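ABC transporter (Caldanaerobius, PDB 4G68) probably serves as the extracellular solute-binding component of an ABC transporter, consistent with the capture of xylan-derived sugars for uptake. Local coordinates at residues G321-S326 / Y341-L346; P96-T101 / V336-Y341. All coordinates share one frame; numbering follows the deposited sequence.

Interaction 1 of 2, residues G321-S326 / Y341-L346; sequences GALMVS and YLAKQL
Leu323 reaches Leu342, Ala343 and Leu346 because its CG stands anti to its own carbonyl carbon (chi1 -55°) and its CD1 continues the chain outward (chi2 -178°). This carries CD1 from the strand to the helix, while CD2 branches off toward Leu346. Leu346 has the same rotamer, with CD1 extended toward the strand.

The two methyls of Leu323 divide the work. CD1 rests on the helix where Leu342 joins Ala343. It lies 3.6 Å from CB of Leu342 and 3.5 Å from the backbone N of Ala343. The CB of Ala343 is close as well, 4.0 Å from Leu323 CD1. The CA atoms of Leu323 and Ala343 are 6.7 Å apart, and the alanine CB is the group that faces the strand residue. CD2 of Leu323 takes the other direction and meets CD1 of Leu346 at 4.2 Å, one turn further along the helix. Leu323 and Leu342 cross at about a right angle, and Leu342 makes its contact through CB. All the side-chain contacts are apolar. The four touching residues are buried.

The axes of strand 321-325 and helix 341-346 approach to 8.9 Å and run nearly antiparallel, at 165°. This is the packing of a helix on the face of a sheet, as in the alpha/beta lobes of periplasmic binding proteins. Strand 317-325 has strand 98-102 as one neighbour and strand 144-160 as another. From strand 144-160, Phe150 touches Leu323, Ala343 and Leu346, and Ile148 also touches Ala343. Helix 52-66 packs beside helix 332-353, placing Ile60 against Leu342 and Val56 against Leu346.

Interaction 2 of 2, residues P96-T101 / V336-Y341; sequences PDIFQT and VRAAKY
Ile98 packs on Ala338 and Ala339 in a small, buried strand-to-helix contact. It lies where strand 98-102 begins and where helix 332-353 is in its early turns. The two segments are far apart in sequence, with 234 residues between them. The fold brings them together at the sheet of an alpha/beta lobe, in keeping with the solute-binding protein family.

One side chain of the strand does all the touching. Ile98 holds CG1 anti to its carbonyl carbon (chi1 -51°), and its extended chi2 of 157° sends CD1 out to the helix. CD1 lies 3.8 Å from CB of Ala338 and 4.0 Å from the backbone N of Ala339. The shorter branch, CG2, is 4.2 Å from CB of Ala339. The longer branch of Ile98 therefore covers the backbone between the two alanines, while the shorter one rests on the second methyl. The CA atoms of Ile98 and Ala339 are 6.6 Å apart.

Backbone hydrogen bonds from Ile98 to Thr42 and Trp44 hold its strand to strand 40-45. Its side chain also touches Phe43 and Leu323. On the helix, Lys340 turns to a salt bridge with Asp125, and Arg337 NH1 makes a hydrogen bond to Asn67 OD1.

Across the two segments the chemistry is purely van der Waals. A branched aliphatic side chain meets two methyls and a short piece of helix backbone, so the contact rests on packing of buried apolar groups rather than on directed polar bonds.

How the interactions relate
Both contacts are buried, and both set a strand of one sheet against helix 332-353. Interaction 2 uses the earlier turns of the helix, while interaction 1 uses the turns that follow; Tyr341 belongs to both segments. Their centres are only 5 Å apart. The strands are antiparallel neighbours, joined by backbone hydrogen bonds such as Phe99 with Met324. Interaction 1 is leucine-rich and spans a full helical turn; interaction 2 is smaller and sets one isoleucine on two alanines. Interaction 1 also lies closer to the centre of the chain, about 16 Å against 20 Å between centres. Leu323 CD1 also packs 3.7 Å from the backbone Ala339 O, and Ile98 touches Leu323 and Leu342, so the contacts adjoin.

Interaction 1 of 2, residues G321-S326 / Y341-L346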
loop_
_atom_site.group_PDB
_atom_site.type_symbol
_atom_site.label_atom_id
_atom_site.label_comp_id
_atom_site.label_asym_id
_atom_site.label_seq_id
_atom_site.Cartn_x
_atom_site.Cartn_y
_atom_site.Cartn_z
ATOM N N GLY C 321 7.255 -3.069 1.538
ATOM C CA GLY C 321 7.963 -2.821 0.271
ATOM C C GLY C 321 9.375 -3.394 0.433
ATOM O O GLY C 321 10.050 -3.089 1.389
ATOM N N ALA C 322 9.784 -4.292 -0.459
ATOM C CA ALA C 322 11.139 -4.890 -0.379
ATOM C C ALA C 322 11.700 -5.139 -1.792
ATOM O O ALA C 322 10.942 -5.118 -2.781
ATOM C CB ALA C 322 11.165 -6.167 0.449
ATOM N N LEU C 323 13.029 -5.306 -1.845
ATOM C CA LEU C 323 13.754 -5.789 -3.034
ATOM C C LEU C 323 14.211 -7.229 -2.786
ATOM O O LEU C 323 14.751 -7.520 -1.728
ATOM C CB LEU C 323 14.966 -4.904 -3.359
ATOM C CG LEU C 323 14.683 -3.401 -3.535
ATOM C CD1 LEU C 323 15.936 -2.626 -3.900
ATOM C CD2 LEU C 323 13.602 -3.190 -4.591
HETATM N N MSE C 324 13.991 -8.111 -3.773
HETATM C CA MSE C 324 14.488 -9.512 -3.680
HETATM C C MSE C 324 15.477 -9.758 -4.805
HETATM O O MSE C 324 15.422 -9.112 -5.857
HETATM C CB MSE C 324 13.293 -10.446 -3.682
HETATM C CG MSE C 324 12.670 -10.454 -2.286
HETATM SE SE MSE C 324 11.191 -11.769 -2.337
HETATM C CE MSE C 324 10.840 -11.669 -0.410
ATOM N N VAL C 325 16.404 -10.676 -4.545
ATOM C CA VAL C 325 17.398 -11.134 -5.494
ATOM C C VAL C 325 16.990 -12.554 -5.903
ATOM O O VAL C 325 16.785 -13.434 -5.050
ATOM C CB VAL C 325 18.817 -11.170 -4.830
ATOM C CG1 VAL C 325 19.830 -11.891 -5.725
ATOM C CG2 VAL C 325 19.308 -9.736 -4.501
ATOM N N SER C 326 16.930 -12.778 -7.205
ATOM C CA SER C 326 16.594 -14.119 -7.728
ATOM C C SER C 326 17.624 -15.191 -7.370
ATOM O O SER C 326 18.816 -14.920 -7.391
ATOM C CB SER C 326 16.411 -14.054 -9.230
ATOM O OG SER C 326 15.148 -13.459 -9.458
ATOM N N TYR C 341 22.114 -1.025 -1.826
ATOM C CA TYR C 341 22.197 0.403 -2.248
ATOM C C TYR C 341 20.838 0.893 -2.787
ATOM O O TYR C 341 20.330 1.897 -2.377
ATOM C CB TYR C 341 23.331 0.617 -3.286
ATOM C CG TYR C 341 23.253 1.912 -4.068
ATOM C CD1 TYR C 341 24.024 3.018 -3.680
ATOM C CD2 TYR C 341 22.443 2.025 -5.222
ATOM C CE1 TYR C 341 23.992 4.214 -4.395
ATOM C CE2 TYR C 341 22.380 3.224 -5.926
ATOM C CZ TYR C 341 23.164 4.307 -5.514
ATOM O OH TYR C 341 23.161 5.520 -6.195
ATOM N N LEU C 342 20.251 0.158 -3.695
ATOM C CA LEU C 342 18.973 0.576 -4.268
ATOM C C LEU C 342 17.878 0.749 -3.208
ATOM O O LEU C 342 17.099 1.716 -3.276
ATOM C CB LEU C 342 18.525 -0.486 -5.240
ATOM C CG LEU C 342 19.337 -0.538 -6.528
ATOM C CD1 LEU C 342 18.795 -1.710 -7.338
ATOM C CD2 LEU C 342 19.202 0.834 -7.264
ATOM N N ALA C 343 17.824 -0.175 -2.245
ATOM C CA ALA C 343 16.837 -0.127 -1.164
ATOM C C ALA C 343 16.956 1.142 -0.323
ATOM O O ALA C 343 15.965 1.879 -0.180
ATOM C CB ALA C 343 16.948 -1.358 -0.293
ATOM N N LYS C 344 18.166 1.405 0.194
ATOM C CA LYS C 344 18.431 2.657 0.913
ATOM C C LYS C 344 18.044 3.900 0.101
ATOM O O LYS C 344 17.403 4.804 0.623
ATOM C CB LYS C 344 19.910 2.744 1.375
ATOM C CG LYS C 344 20.339 4.127 1.870
ATOM C CD LYS C 344 19.665 4.566 3.179
ATOM C CE LYS C 344 20.016 6.013 3.561
ATOM N NZ LYS C 344 19.395 6.392 4.881
ATOM N N GLN C 345 18.448 3.958 -1.166
ATOM C CA GLN C 345 18.100 5.111 -2.015
ATOM C C GLN C 345 16.604 5.302 -2.258
ATOM O O GLN C 345 16.140 6.448 -2.287
ATOM C CB GLN C 345 18.856 5.090 -3.353
ATOM C CG GLN C 345 20.389 5.127 -3.205
ATOM C CD GLN C 345 20.887 6.358 -2.462
ATOM O OE1 GLN C 345 20.653 7.493 -2.868
ATOM N NE2 GLN C 345 21.562 6.132 -1.358
ATOM N N LEU C 346 15.893 4.202 -2.523
ATOM C CA LEU C 346 14.442 4.228 -2.693
ATOM C C LEU C 346 13.763 4.699 -1.417
ATOM O O LEU C 346 12.826 5.504 -1.506
ATOM C CB LEU C 346 13.901 2.843 -3.090
ATOM C CG LEU C 346 14.173 2.343 -4.539
ATOM C CD1 LEU C 346 13.527 0.973 -4.731
ATOM C CD2 LEU C 346 13.578 3.294 -5.550
#

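Interaction 2 of 2, residues P96-T101 / V336-Y341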
loop_
_atom_site.group_PDB
_atom_site.type_symbol
_atom_site.label_atom_id
_atom_site.label_comp_id
_atom_site.label_asym_id
_atom_site.label_seq_id
_atom_site.Cartn_x
_atom_site.Cartn_y
_atom_site.Cartn_z
ATOM N N PRO C 96 14.431 -11.103 -13.064
ATOM C CA PRO C 96 15.611 -10.267 -13.076
ATOM C C PRO C 96 16.464 -10.567 -11.878
ATOM O O PRO C 96 16.029 -11.271 -10.988
ATOM C CB PRO C 96 15.047 -8.860 -12.916
ATOM C CG PRO C 96 13.859 -9.064 -12.018
ATOM C CD PRO C 96 13.247 -10.352 -12.543
ATOM N N ASP C 97 17.681 -10.040 -11.887
ATOM C CA ASP C 97 18.610 -10.187 -10.766
ATOM C C ASP C 97 17.974 -9.615 -9.518
ATOM O O ASP C 97 17.975 -10.271 -8.459
ATOM C CB ASP C 97 19.895 -9.392 -11.073
ATOM C CG ASP C 97 20.674 -9.970 -12.224
ATOM O OD1 ASP C 97 21.185 -11.125 -12.073
ATOM O OD2 ASP C 97 20.731 -9.295 -13.281
ATOM N N ILE C 98 17.404 -8.399 -9.664
ATOM C CA ILE C 98 16.754 -7.697 -8.551
ATOM C C ILE C 98 15.341 -7.286 -8.922
ATOM O O ILE C 98 15.115 -6.765 -10.010
ATOM C CB ILE C 98 17.492 -6.401 -8.143
ATOM C CG1 ILE C 98 18.979 -6.655 -7.902
ATOM C CG2 ILE C 98 16.891 -5.860 -6.860
ATOM C CD1 ILE C 98 19.842 -5.437 -8.042
ATOM N N PHE C 99 14.404 -7.545 -8.034
ATOM C CA PHE C 99 13.016 -7.187 -8.271
ATOM C C PHE C 99 12.328 -6.621 -7.042
ATOM O O PHE C 99 12.465 -7.175 -5.943
ATOM C CB PHE C 99 12.214 -8.373 -8.872
ATOM C CG PHE C 99 12.033 -9.565 -7.952
ATOM C CD1 PHE C 99 10.883 -9.702 -7.131
ATOM C CD2 PHE C 99 12.972 -10.583 -7.948
ATOM C CE1 PHE C 99 10.723 -10.811 -6.306
ATOM C CE2 PHE C 99 12.814 -11.692 -7.137
ATOM C CZ PHE C 99 11.681 -11.818 -6.328
ATOM N N GLN C 100 11.550 -5.550 -7.257
ATOM C CA GLN C 100 10.691 -4.994 -6.218
ATOM C C GLN C 100 9.599 -5.992 -5.872
ATOM O O GLN C 100 9.140 -6.716 -6.748
ATOM C CB GLN C 100 10.045 -3.703 -6.741
ATOM C CG GLN C 100 9.082 -3.000 -5.757
ATOM C CD GLN C 100 8.627 -1.605 -6.262
ATOM O OE1 GLN C 100 8.956 -1.217 -7.370
ATOM N NE2 GLN C 100 7.842 -0.876 -5.452
ATOM N N THR C 101 9.214 -6.083 -4.601
ATOM C CA THR C 101 8.102 -6.989 -4.240
ATOM C C THR C 101 7.343 -6.442 -3.011
ATOM O O THR C 101 7.692 -5.350 -2.489
ATOM C CB THR C 101 8.602 -8.418 -3.998
ATOM O OG1 THR C 101 7.527 -9.357 -4.125
ATOM C CG2 THR C 101 9.257 -8.522 -2.616
ATOM N N VAL C 336 23.187 -8.567 -4.545
ATOM C CA VAL C 336 22.885 -8.190 -3.142
ATOM C C VAL C 336 23.486 -6.808 -2.837
ATOM O O VAL C 336 22.839 -6.021 -2.147
ATOM C CB VAL C 336 23.395 -9.252 -2.114
ATOM C CG1 VAL C 336 23.142 -8.795 -0.657
ATOM C CG2 VAL C 336 22.707 -10.581 -2.332
ATOM N N ARG C 337 24.691 -6.497 -3.375
ATOM C CA ARG C 337 25.331 -5.223 -3.066
ATOM C C ARG C 337 24.521 -4.076 -3.628
ATOM O O ARG C 337 24.211 -3.083 -2.904
ATOM C CB ARG C 337 26.786 -5.127 -3.541
ATOM C CG ARG C 337 27.499 -3.869 -3.043
ATOM C CD ARG C 337 29.014 -3.942 -3.264
ATOM N NE ARG C 337 29.318 -4.092 -4.686
ATOM C CZ ARG C 337 29.606 -3.085 -5.507
ATOM N NH1 ARG C 337 29.643 -1.844 -5.034
ATOM N NH2 ARG C 337 29.865 -3.336 -6.778
ATOM N N ALA C 338 24.167 -4.224 -4.905
ATOM C CA ALA C 338 23.261 -3.305 -5.537
ATOM C C ALA C 338 21.935 -3.187 -4.858
ATOM O O ALA C 338 21.452 -2.085 -4.717
ATOM C CB ALA C 338 23.054 -3.690 -6.998
ATOM N N ALA C 339 21.295 -4.321 -4.532
ATOM C CA ALA C 339 19.979 -4.294 -3.875
ATOM C C ALA C 339 20.095 -3.453 -2.589
ATOM O O ALA C 339 19.287 -2.511 -2.393
ATOM C CB ALA C 339 19.455 -5.696 -3.560
ATOM N N LYS C 340 21.103 -3.748 -1.754
ATOM C CA LYS C 340 21.347 -2.921 -0.548
ATOM C C LYS C 340 21.397 -1.416 -0.785
ATOM O O LYS C 340 20.797 -0.624 -0.014
ATOM C CB LYS C 340 22.636 -3.329 0.112
ATOM C CG LYS C 340 22.500 -4.586 0.910
ATOM C CD LYS C 340 23.783 -4.859 1.677
ATOM C CE LYS C 340 24.168 -6.310 1.650
ATOM N NZ LYS C 340 25.342 -6.569 2.538
ATOM N N TYR C 341 22.114 -1.025 -1.826
ATOM C CA TYR C 341 22.197 0.403 -2.248
ATOM C C TYR C 341 20.838 0.893 -2.787
ATOM O O TYR C 341 20.330 1.897 -2.377
ATOM C CB TYR C 341 23.331 0.617 -3.286
ATOM C CG TYR C 341 23.253 1.912 -4.068
ATOM C CD1 TYR C 341 24.024 3.018 -3.680
ATOM C CD2 TYR C 341 22.443 2.025 -5.222
ATOM C CE1 TYR C 341 23.992 4.214 -4.395
ATOM C CE2 TYR C 341 22.380 3.224 -5.926
ATOM C CZ TYR C 341 23.164 4.307 -5.514
ATOM O OH TYR C 341 23.161 5.520 -6.195
#